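Local coordinates for putative extracellular solute-binding protein (Bordetella bronchiseptica, PDB 4P56) that binds mandelate and probably delivers it, as the periplasmic solute-binding component, to a TRAP-type membrane transporter, at residues M47-G50 / E51-K55; A69-P73 / A74-D78; W122-Y125 / E126-L130; G173-A176 / A177-A180. All coordinates share one frame; numbering follows the deposited sequence.

Interaction 1 (M47-G50 / E51-K55)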
loop_
_atom_site.group_PDB
_atom_site.type_symbol
_atom_site.label_atom_id
_atom_site.label_comp_id
_atom_site.label_asym_id
_atom_site.label_seq_id
_atom_site.Cartn_x
_atom_site.Cartn_y
_atom_site.Cartn_z
HETATM N N MSE A 47 -15.745 1.338 4.781
HETATM C CA MSE A 47 -17.173 1.534 5.065
HETATM C C MSE A 47 -17.921 0.187 5.000
HETATM O O MSE A 47 -18.628 -0.177 5.938
HETATM C CB MSE A 47 -17.781 2.567 4.113
HETATM C CG MSE A 47 -17.272 3.980 4.373
HETATM SE SE MSE A 47 -17.673 4.646 6.197
HETATM C CE MSE A 47 -16.172 4.065 7.248
ATOM N N PRO A 48 -17.758 -0.561 3.894
ATOM C CA PRO A 48 -18.424 -1.871 3.878
ATOM C C PRO A 48 -17.949 -2.795 4.993
ATOM O O PRO A 48 -18.734 -3.584 5.525
ATOM C CB PRO A 48 -18.073 -2.461 2.503
ATOM C CG PRO A 48 -17.351 -1.373 1.733
ATOM C CD PRO A 48 -17.322 -0.114 2.555
ATOM N N TRP A 49 -16.673 -2.699 5.350
ATOM C CA TRP A 49 -16.113 -3.553 6.398
ATOM C C TRP A 49 -16.756 -3.183 7.732
ATOM O O TRP A 49 -17.113 -4.039 8.529
ATOM C CB TRP A 49 -14.605 -3.328 6.447
ATOM C CG TRP A 49 -13.827 -4.113 7.457
ATOM C CD1 TRP A 49 -13.655 -5.476 7.508
ATOM C CD2 TRP A 49 -13.063 -3.576 8.544
ATOM N NE1 TRP A 49 -12.815 -5.805 8.549
ATOM C CE2 TRP A 49 -12.449 -4.660 9.203
ATOM C CE3 TRP A 49 -12.829 -2.280 9.018
ATOM C CZ2 TRP A 49 -11.632 -4.484 10.324
ATOM C CZ3 TRP A 49 -12.006 -2.112 10.128
ATOM C CH2 TRP A 49 -11.422 -3.206 10.757
ATOM N N GLY A 50 -16.918 -1.888 7.972
ATOM C CA GLY A 50 -17.619 -1.433 9.166
ATOM C C GLY A 50 -19.057 -1.966 9.210
ATOM O O GLY A 50 -19.578 -2.351 10.261
ATOM N N GLU A 51 -19.702 -2.016 8.053
ATOM C CA GLU A 51 -21.060 -2.561 7.994
ATOM C C GLU A 51 -21.051 -4.065 8.348
ATOM O O GLU A 51 -21.973 -4.576 9.025
ATOM C CB GLU A 51 -21.630 -2.305 6.606
ATOM C CG GLU A 51 -22.147 -0.884 6.484
ATOM C CD GLU A 51 -23.403 -0.717 7.305
ATOM O OE1 GLU A 51 -24.446 -1.238 6.861
ATOM O OE2 GLU A 51 -23.346 -0.114 8.404
ATOM N N GLU A 52 -20.014 -4.772 7.897
ATOM C CA GLU A 52 -19.905 -6.200 8.195
ATOM C C GLU A 52 -19.759 -6.397 9.696
ATOM O O GLU A 52 -20.370 -7.287 10.241
ATOM C CB GLU A 52 -18.731 -6.876 7.447
ATOM C CG GLU A 52 -18.925 -7.027 5.929
ATOM C CD GLU A 52 -17.845 -7.898 5.254
ATOM O OE1 GLU A 52 -17.293 -8.799 5.904
ATOM O OE2 GLU A 52 -17.549 -7.686 4.063
ATOM N N ILE A 53 -18.917 -5.582 10.347
ATOM C CA ILE A 53 -18.727 -5.640 11.785
ATOM C C ILE A 53 -20.029 -5.322 12.570
ATOM O O ILE A 53 -20.411 -6.025 13.534
ATOM C CB ILE A 53 -17.622 -4.642 12.227
ATOM C CG1 ILE A 53 -16.266 -5.015 11.622
ATOM C CG2 ILE A 53 -17.522 -4.640 13.712
ATOM C CD1 ILE A 53 -15.243 -3.863 11.696
ATOM N N ARG A 54 -20.720 -4.271 12.156
ATOM C CA ARG A 54 -22.000 -3.920 12.771
ATOM C C ARG A 54 -22.962 -5.085 12.687
ATOM O O ARG A 54 -23.542 -5.531 13.690
ATOM C CB ARG A 54 -22.617 -2.692 12.089
ATOM C CG ARG A 54 -23.942 -2.242 12.699
ATOM C CD ARG A 54 -24.454 -0.988 11.994
ATOM N NE ARG A 54 -24.753 -1.297 10.607
ATOM C CZ ARG A 54 -25.852 -1.952 10.232
ATOM N NH1 ARG A 54 -26.722 -2.360 11.144
ATOM N NH2 ARG A 54 -26.094 -2.202 8.948
ATOM N N LYS A 55 -23.167 -5.595 11.479
ATOM C CA LYS A 55 -24.131 -6.666 11.313
ATOM C C LYS A 55 -23.756 -7.943 12.073
ATOM O O LYS A 55 -24.624 -8.600 12.623
ATOM C CB LYS A 55 -24.321 -6.981 9.837
ATOM C CG LYS A 55 -24.914 -5.821 9.050
ATOM C CD LYS A 55 -24.870 -6.105 7.539
ATOM C CE LYS A 55 -25.064 -4.812 6.715
ATOM N NZ LYS A 55 -24.879 -5.020 5.232
#

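Interaction 2 (A69-P73 / A74-D78)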
loop_
_atom_site.group_PDB
_atom_site.type_symbol
_atom_site.label_atom_id
_atom_site.label_comp_id
_atom_site.label_asym_id
_atom_site.label_seq_id
_atom_site.Cartn_x
_atom_site.Cartn_y
_atom_site.Cartn_z
ATOM N N ALA A 69 -9.429 14.290 9.136
ATOM C CA ALA A 69 -8.257 13.566 9.644
ATOM C C ALA A 69 -7.858 14.194 10.982
ATOM O O ALA A 69 -7.879 15.411 11.102
ATOM C CB ALA A 69 -7.086 13.644 8.621
ATOM N N VAL A 70 -7.536 13.389 11.999
ATOM C CA VAL A 70 -7.191 13.957 13.311
ATOM C C VAL A 70 -5.739 14.426 13.386
ATOM O O VAL A 70 -5.358 15.138 14.310
ATOM C CB VAL A 70 -7.467 12.950 14.460
ATOM C CG1 VAL A 70 -8.935 12.577 14.454
ATOM C CG2 VAL A 70 -6.612 11.696 14.309
ATOM N N THR A 71 -4.925 13.999 12.428
ATOM C CA THR A 71 -3.536 14.456 12.344
ATOM C C THR A 71 -3.027 14.235 10.924
ATOM O O THR A 71 -3.815 13.940 10.037
ATOM C CB THR A 71 -2.631 13.712 13.329
ATOM O OG1 THR A 71 -1.312 14.265 13.277
ATOM C CG2 THR A 71 -2.583 12.214 13.015
ATOM N N ASN A 72 -1.725 14.383 10.701
ATOM C CA ASN A 72 -1.163 14.149 9.364
ATOM C C ASN A 72 -1.096 12.656 9.072
ATOM O O ASN A 72 -1.263 11.842 9.967
ATOM C CB ASN A 72 0.237 14.755 9.262
ATOM C CG ASN A 72 1.166 14.253 10.352
ATOM O OD1 ASN A 72 1.660 13.144 10.294
ATOM N ND2 ASN A 72 1.397 15.083 11.366
ATOM N N PRO A 73 -0.835 12.278 7.818
ATOM C CA PRO A 73 -0.904 10.826 7.531
ATOM C C PRO A 73 0.025 9.937 8.366
ATOM O O PRO A 73 -0.406 8.924 8.936
ATOM C CB PRO A 73 -0.570 10.754 6.038
ATOM C CG PRO A 73 -1.029 12.120 5.494
ATOM C CD PRO A 73 -0.809 13.107 6.599
ATOM N N ALA A 74 1.295 10.302 8.472
ATOM C CA ALA A 74 2.215 9.483 9.232
ATOM C C ALA A 74 1.856 9.454 10.720
ATOM O O ALA A 74 2.063 8.448 11.387
ATOM C CB ALA A 74 3.626 9.965 9.035
ATOM N N GLY A 75 1.271 10.552 11.220
ATOM C CA GLY A 75 0.866 10.664 12.615
ATOM C C GLY A 75 -0.252 9.729 13.038
ATOM O O GLY A 75 -0.564 9.588 14.224
ATOM N N HIS A 76 -0.869 9.074 12.074
ATOM C CA HIS A 76 -2.002 8.215 12.376
ATOM C C HIS A 76 -1.632 6.974 13.210
ATOM O O HIS A 76 -2.467 6.468 13.945
ATOM C CB HIS A 76 -2.762 7.828 11.092
ATOM C CG HIS A 76 -3.816 8.833 10.695
ATOM N ND1 HIS A 76 -3.511 10.071 10.178
ATOM C CD2 HIS A 76 -5.169 8.774 10.771
ATOM C CE1 HIS A 76 -4.637 10.731 9.932
ATOM N NE2 HIS A 76 -5.653 9.975 10.300
ATOM N N PHE A 77 -0.395 6.494 13.142
ATOM C CA PHE A 77 -0.044 5.332 13.951
ATOM C C PHE A 77 -0.090 5.729 15.435
ATOM O O PHE A 77 -0.739 5.072 16.264
ATOM C CB PHE A 77 1.353 4.818 13.585
ATOM C CG PHE A 77 1.692 3.518 14.256
ATOM C CD1 PHE A 77 2.053 3.490 15.577
ATOM C CD2 PHE A 77 1.629 2.322 13.567
ATOM C CE1 PHE A 77 2.328 2.293 16.226
ATOM C CE2 PHE A 77 1.930 1.098 14.214
ATOM C CZ PHE A 77 2.267 1.095 15.530
ATOM N N ASP A 78 0.614 6.803 15.771
ATOM C CA ASP A 78 0.606 7.304 17.145
ATOM C C ASP A 78 -0.800 7.746 17.614
ATOM O O ASP A 78 -1.118 7.613 18.799
ATOM C CB ASP A 78 1.600 8.458 17.314
ATOM C CG ASP A 78 3.053 7.982 17.301
ATOM O OD1 ASP A 78 3.287 6.811 17.647
ATOM O OD2 ASP A 78 3.943 8.763 16.915
HETATM O O HOH W 1 2.660 12.606 7.248
#

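Interaction 3 (W122-Y125 / E126-L130)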
loop_
_atom_site.group_PDB
_atom_site.type_symbol
_atom_site.label_atom_id
_atom_site.label_comp_id
_atom_site.label_asym_id
_atom_site.label_seq_id
_atom_site.Cartn_x
_atom_site.Cartn_y
_atom_site.Cartn_z
ATOM N N TRP A 122 -0.542 -10.679 3.754
ATOM C CA TRP A 122 -1.063 -10.943 5.091
ATOM C C TRP A 122 -0.769 -12.367 5.542
ATOM O O TRP A 122 -0.354 -12.586 6.673
ATOM C CB TRP A 122 -2.570 -10.674 5.203
ATOM C CG TRP A 122 -3.067 -11.235 6.495
ATOM C CD1 TRP A 122 -3.828 -12.342 6.674
ATOM C CD2 TRP A 122 -2.747 -10.742 7.807
ATOM N NE1 TRP A 122 -4.014 -12.568 8.023
ATOM C CE2 TRP A 122 -3.358 -11.597 8.736
ATOM C CE3 TRP A 122 -1.993 -9.649 8.275
ATOM C CZ2 TRP A 122 -3.251 -11.401 10.117
ATOM C CZ3 TRP A 122 -1.866 -9.456 9.633
ATOM C CH2 TRP A 122 -2.501 -10.319 10.552
ATOM N N ASP A 123 -1.028 -13.343 4.694
ATOM C CA ASP A 123 -0.866 -14.730 5.113
ATOM C C ASP A 123 0.595 -14.934 5.526
ATOM O O ASP A 123 0.887 -15.613 6.513
ATOM C CB ASP A 123 -1.263 -15.709 4.000
ATOM C CG ASP A 123 -2.788 -15.884 3.861
ATOM O OD1 ASP A 123 -3.536 -15.461 4.761
ATOM O OD2 ASP A 123 -3.252 -16.468 2.846
ATOM N N THR A 124 1.514 -14.316 4.796
ATOM C CA THR A 124 2.949 -14.512 5.064
ATOM C C THR A 124 3.305 -13.810 6.383
ATOM O O THR A 124 3.996 -14.387 7.241
ATOM C CB THR A 124 3.783 -13.950 3.911
ATOM O OG1 THR A 124 3.482 -14.674 2.691
ATOM C CG2 THR A 124 5.267 -14.049 4.205
ATOM N N TYR A 125 2.839 -12.565 6.524
ATOM C CA TYR A 125 3.115 -11.738 7.707
ATOM C C TYR A 125 2.573 -12.411 8.972
ATOM O O TYR A 125 3.257 -12.521 9.976
ATOM C CB TYR A 125 2.517 -10.311 7.554
ATOM C CG TYR A 125 3.260 -9.270 8.399
ATOM C CD1 TYR A 125 2.921 -9.050 9.710
ATOM C CD2 TYR A 125 4.353 -8.584 7.887
ATOM C CE1 TYR A 125 3.621 -8.125 10.500
ATOM C CE2 TYR A 125 5.064 -7.675 8.665
ATOM C CZ TYR A 125 4.687 -7.447 9.972
ATOM O OH TYR A 125 5.403 -6.544 10.754
ATOM N N GLU A 126 1.335 -12.867 8.896
ATOM C CA GLU A 126 0.710 -13.563 10.008
ATOM C C GLU A 126 1.484 -14.836 10.394
ATOM O O GLU A 126 1.728 -15.080 11.562
ATOM C CB GLU A 126 -0.713 -13.930 9.599
ATOM C CG GLU A 126 -1.369 -14.878 10.564
ATOM C CD GLU A 126 -2.769 -15.223 10.151
ATOM O OE1 GLU A 126 -2.947 -15.902 9.103
ATOM O OE2 GLU A 126 -3.678 -14.792 10.881
ATOM N N LYS A 127 1.845 -15.650 9.409
ATOM C CA LYS A 127 2.509 -16.926 9.709
ATOM C C LYS A 127 3.948 -16.768 10.208
ATOM O O LYS A 127 4.384 -17.515 11.061
ATOM C CB LYS A 127 2.498 -17.829 8.461
ATOM C CG LYS A 127 3.261 -19.161 8.662
ATOM C CD LYS A 127 2.880 -20.109 7.564
ATOM C CE LYS A 127 3.374 -21.526 7.788
ATOM N NZ LYS A 127 2.970 -22.348 6.612
ATOM N N TYR A 128 4.696 -15.811 9.675
ATOM C CA TYR A 128 6.145 -15.794 9.915
ATOM C C TYR A 128 6.672 -14.554 10.645
ATOM O O TYR A 128 7.755 -14.594 11.222
ATOM C CB TYR A 128 6.923 -15.918 8.589
ATOM C CG TYR A 128 6.724 -17.215 7.838
ATOM C CD1 TYR A 128 7.461 -18.345 8.160
ATOM C CD2 TYR A 128 5.819 -17.305 6.794
ATOM C CE1 TYR A 128 7.286 -19.516 7.482
ATOM C CE2 TYR A 128 5.634 -18.492 6.107
ATOM C CZ TYR A 128 6.367 -19.591 6.460
ATOM O OH TYR A 128 6.188 -20.764 5.762
ATOM N N LEU A 129 5.959 -13.435 10.564
ATOM C CA LEU A 129 6.598 -12.163 10.881
ATOM C C LEU A 129 6.023 -11.433 12.101
ATOM O O LEU A 129 6.623 -10.471 12.585
ATOM C CB LEU A 129 6.509 -11.219 9.663
ATOM C CG LEU A 129 7.098 -11.802 8.369
ATOM C CD1 LEU A 129 6.942 -10.856 7.187
ATOM C CD2 LEU A 129 8.548 -12.090 8.584
ATOM N N LEU A 130 4.892 -11.893 12.607
ATOM C CA LEU A 130 4.225 -11.199 13.705
ATOM C C LEU A 130 5.113 -11.093 14.944
ATOM O O LEU A 130 5.048 -10.092 15.666
ATOM C CB LEU A 130 2.926 -11.907 14.099
ATOM C CG LEU A 130 1.743 -11.845 13.123
ATOM C CD1 LEU A 130 0.592 -12.550 13.745
ATOM C CD2 LEU A 130 1.337 -10.423 12.775
HETATM O O HOH W 2 -0.929 -17.258 7.760
HETATM O O HOH W 3 6.262 -7.797 12.967
#

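Interaction 4 (G173-A176 / A177-A180)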
loop_
_atom_site.group_PDB
_atom_site.type_symbol
_atom_site.label_atom_id
_atom_site.label_comp_id
_atom_site.label_asym_id
_atom_site.label_seq_id
_atom_site.Cartn_x
_atom_site.Cartn_y
_atom_site.Cartn_z
ATOM N N GLY A 173 7.524 6.467 0.017
ATOM C CA GLY A 173 8.627 6.101 0.876
ATOM C C GLY A 173 8.906 4.631 0.619
ATOM O O GLY A 173 8.493 4.097 -0.414
ATOM N N GLY A 174 9.579 3.956 1.549
ATOM C CA GLY A 174 9.735 2.508 1.439
ATOM C C GLY A 174 10.255 2.032 0.077
ATOM O O GLY A 174 11.187 2.622 -0.496
HETATM N N MSE A 175 9.653 0.961 -0.430
HETATM C CA MSE A 175 10.100 0.315 -1.655
HETATM C C MSE A 175 10.048 1.292 -2.831
HETATM O O MSE A 175 10.952 1.317 -3.655
HETATM C CB MSE A 175 9.225 -0.894 -1.926
HETATM C CG MSE A 175 9.570 -1.691 -3.178
HETATM SE SE MSE A 175 11.429 -2.389 -3.176
HETATM C CE MSE A 175 11.355 -3.520 -1.554
ATOM N N ALA A 176 9.003 2.122 -2.884
ATOM C CA ALA A 176 8.856 3.046 -3.993
ATOM C C ALA A 176 10.095 3.927 -4.043
ATOM O O ALA A 176 10.654 4.185 -5.105
ATOM C CB ALA A 176 7.593 3.887 -3.833
ATOM N N ALA A 177 10.518 4.387 -2.872
ATOM C CA ALA A 177 11.685 5.235 -2.742
ATOM C C ALA A 177 12.953 4.463 -3.089
ATOM O O ALA A 177 13.845 4.994 -3.772
ATOM C CB ALA A 177 11.753 5.794 -1.329
ATOM N N ASP A 178 13.036 3.212 -2.630
ATOM C CA ASP A 178 14.224 2.371 -2.899
ATOM C C ASP A 178 14.349 2.216 -4.412
ATOM O O ASP A 178 15.440 2.347 -4.974
ATOM C CB ASP A 178 14.098 0.968 -2.285
ATOM C CG ASP A 178 14.208 0.956 -0.758
ATOM O OD1 ASP A 178 14.819 1.889 -0.174
ATOM O OD2 ASP A 178 13.669 -0.000 -0.142
ATOM N N VAL A 179 13.232 1.907 -5.066
ATOM C CA VAL A 179 13.236 1.759 -6.517
ATOM C C VAL A 179 13.606 3.074 -7.223
ATOM O O VAL A 179 14.469 3.084 -8.099
ATOM C CB VAL A 179 11.897 1.208 -7.089
ATOM C CG1 VAL A 179 11.908 1.229 -8.633
ATOM C CG2 VAL A 179 11.612 -0.206 -6.584
ATOM N N ALA A 180 12.958 4.177 -6.869
ATOM C CA ALA A 180 13.301 5.473 -7.482
ATOM C C ALA A 180 14.807 5.748 -7.416
ATOM O O ALA A 180 15.435 6.089 -8.417
ATOM C CB ALA A 180 12.536 6.616 -6.796
#

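Interaction 1 (M47-G50 / E51-K55)
W49 and I53, one helical turn apart in helix 40-56, make the side-chain contact that spans this stretch. The CD1 methyl of I53 sits over the centre of the six-membered ring of W49, 3.7 Å from its centroid and only 4° off the ring normal, a CH-pi contact. The tryptophan reaches this place because its CG is anti to the backbone N (chi1 -180°), while CG1 of I53 lies beside its own backbone N and carries CD1 back along the helix toward the ring.

Backbone bonding is alpha-helical throughout. E51 N, E52 N, I53 N and R54 N donate to the carbonyls of M47, P48, W49 and G50, and the bond from R54 N to G50 O measures 2.9 Å. P48 has no N-H to give to the turn before, and the helix kinks there.

Charge pairing occupies another side of the helix. R54 grips E51 side-on: NH2 reaches OE1 at 2.8 Å and NE reaches OE2 at 2.9 Å, with both carboxylate oxygens close to the guanidinium plane.

Beyond the stretch, W49 NE1 is hydrogen-bonded to L261 O and E52 OE1 to H265 NE2, while L258 touches both W49 and I53. The chemistry thus implies an amphipathic helix within the strand 28-31, helix 40-56, strand 62-65 unit: an aromatic-aliphatic pair turned inward, and a two-pronged ion pair that should restrain both charged groups.

Interaction 2 (A69-P73 / A74-D78)
H76 folds its imidazole back onto the loop that leads into helix 76-81, and its ND1 donates to N72 O at 2.9 Å. The acceptor lies 11° out of the ring plane, but the nitrogen stands above the carbonyl plane of N72. T71 O also meets the ring at its edge, 3.3 Å from CE1. This is the close-packed part of the contact: NE2 is hydrogen-bonded to S32 OG, so both ring nitrogens have partners and the imidazole's rotation is fixed. T71 contributes its methyl, CG2 lying 3.4 Å from G75 C.

The more open side is carried by N72, an exposed residue. Its CG stands between the backbone N and the carbonyl carbon (chi1 55°), which turns OD1 toward G75 N. OD1 accepts from that N-H, three residues on, at 2.8 Å, with a somewhat bent N-H...O angle of 141°. A water bridges the same oxygen to A74 N, donating to OD1 over a long 3.3 Å and accepting from A74 N at 2.9 Å.

Beside this bond H76 N closes a type I beta turn on P73 O, from P73 to H76, leading toward helix 76-81. W34, a residue of the mandelate pocket, is touched by P73 and meets H76 edge-to-face. The turn therefore backs a wall of the ligand site, the P73 side chain lying about 8 Å from the bound mandelate.

Interaction 3 (W122-Y125 / E126-L130)
L129 puts CB over the centre of the Y125 ring, 3.9 Å from its centroid and 10° off the normal, a CH-pi contact extended by its CD1 at 3.5 Å from Y125 CD2. L130 comes to the same ring differently, CD2 meeting its edge 3.7 Å from CD1 of Y125. In the other CH-pi contact, E126 CB stands over W122, displaced toward the rim of the six-membered ring. E126 is extended, with CG anti to the backbone N (chi1 169°), and its OE2 lies 3.5 Å from CZ2 of W122 and near NE1, the carboxylate and ring planes 58° apart.

Backbone bonds run from E126 N to W122 O at 2.8 Å, and likewise from K127, Y128 and L129 to D123, T124 and Y125. The turn at 126-129 is of the wider pi type.

Among the polar contacts, one water donates both to D123 O and to E126 OE1; another donates to Y125 OH and to L129 O, each at 2.7 Å. Y125 OH is also hydrogen-bonded to E134 OE1. D123 OD1 lies 4.4 Å from E126 OE1, a like-charge approach probably eased by the salt bridge of D123 OD2 with R264 NH2.

Within the fold, W122, Y125 and L130 lie on L140 of strand 139-145, W122 also touches helix 263-285, and T124 and Y128 pack against helix 325-340.

Interaction 4 (G173-A176 / A177-A180)
M175 and V179 touch across one helical turn, SE of M175, a selenomethionine, lying 4.1 Å from CG2 of V179. The M175 chain leaves with CG anti to the backbone N (chi1 -180°) and then bends at both following torsions, which swings SE forward along the helix toward V179. CG2 of V179 also rests 3.4 Å from M175 O, so the methyl packs on backbone and side chain of the same residue. On another side, A177 CB approaches G174 O at 3.3 Å.

These groups are held in place by the i to i+4 backbone bonds across the stretch. V179 N reaches M175 O at 2.7 Å, nearly in line with the carbonyl, while D178 N meets G174 O in the carbonyl plane and A180 N pairs with A176 O. The bond from A177 N differs: this nitrogen lies 3.2 Å from G173 O and stands 67° out of that carbonyl plane. G173 and G174 both have positive phi; at G173 a side chain would jam against the preceding carbonyl oxygen.

Further out, F310 touches M175, D178 and V179, and D178 OD2 forms a salt bridge with K103 NZ. A176, A177 and A180 rest on V171 of strand 168-171, their small side chains suiting a close helix-strand approach.

Strand 168-171, helix 174-182 and strand 186-189 form a beta-alpha-beta unit. Its glycine-rich strand-to-helix turn includes G172 of the ligand pocket, and the A176 side chain is about 6 Å from the bound mandelate.

The four contacts follow one another along the chain, each closing before the next opens, and none touches another. Interactions 1 and 4 lie on opposite sides of the chain's centre, their centres 33 Å apart, each on the helix of a different beta-alpha-beta unit; the other pairs are 21 to 25 Å apart between centres. Interaction 2 follows strand 62-65, which ends the unit of interaction 1. Helix 263-285 is touched from both interaction 1 and interaction 3. Interactions 2 and 4, about 10 Å apart at their nearest atoms, both come close to the mandelate, consistent with a solute-binding protein whose ligand sits between two parts of the fold.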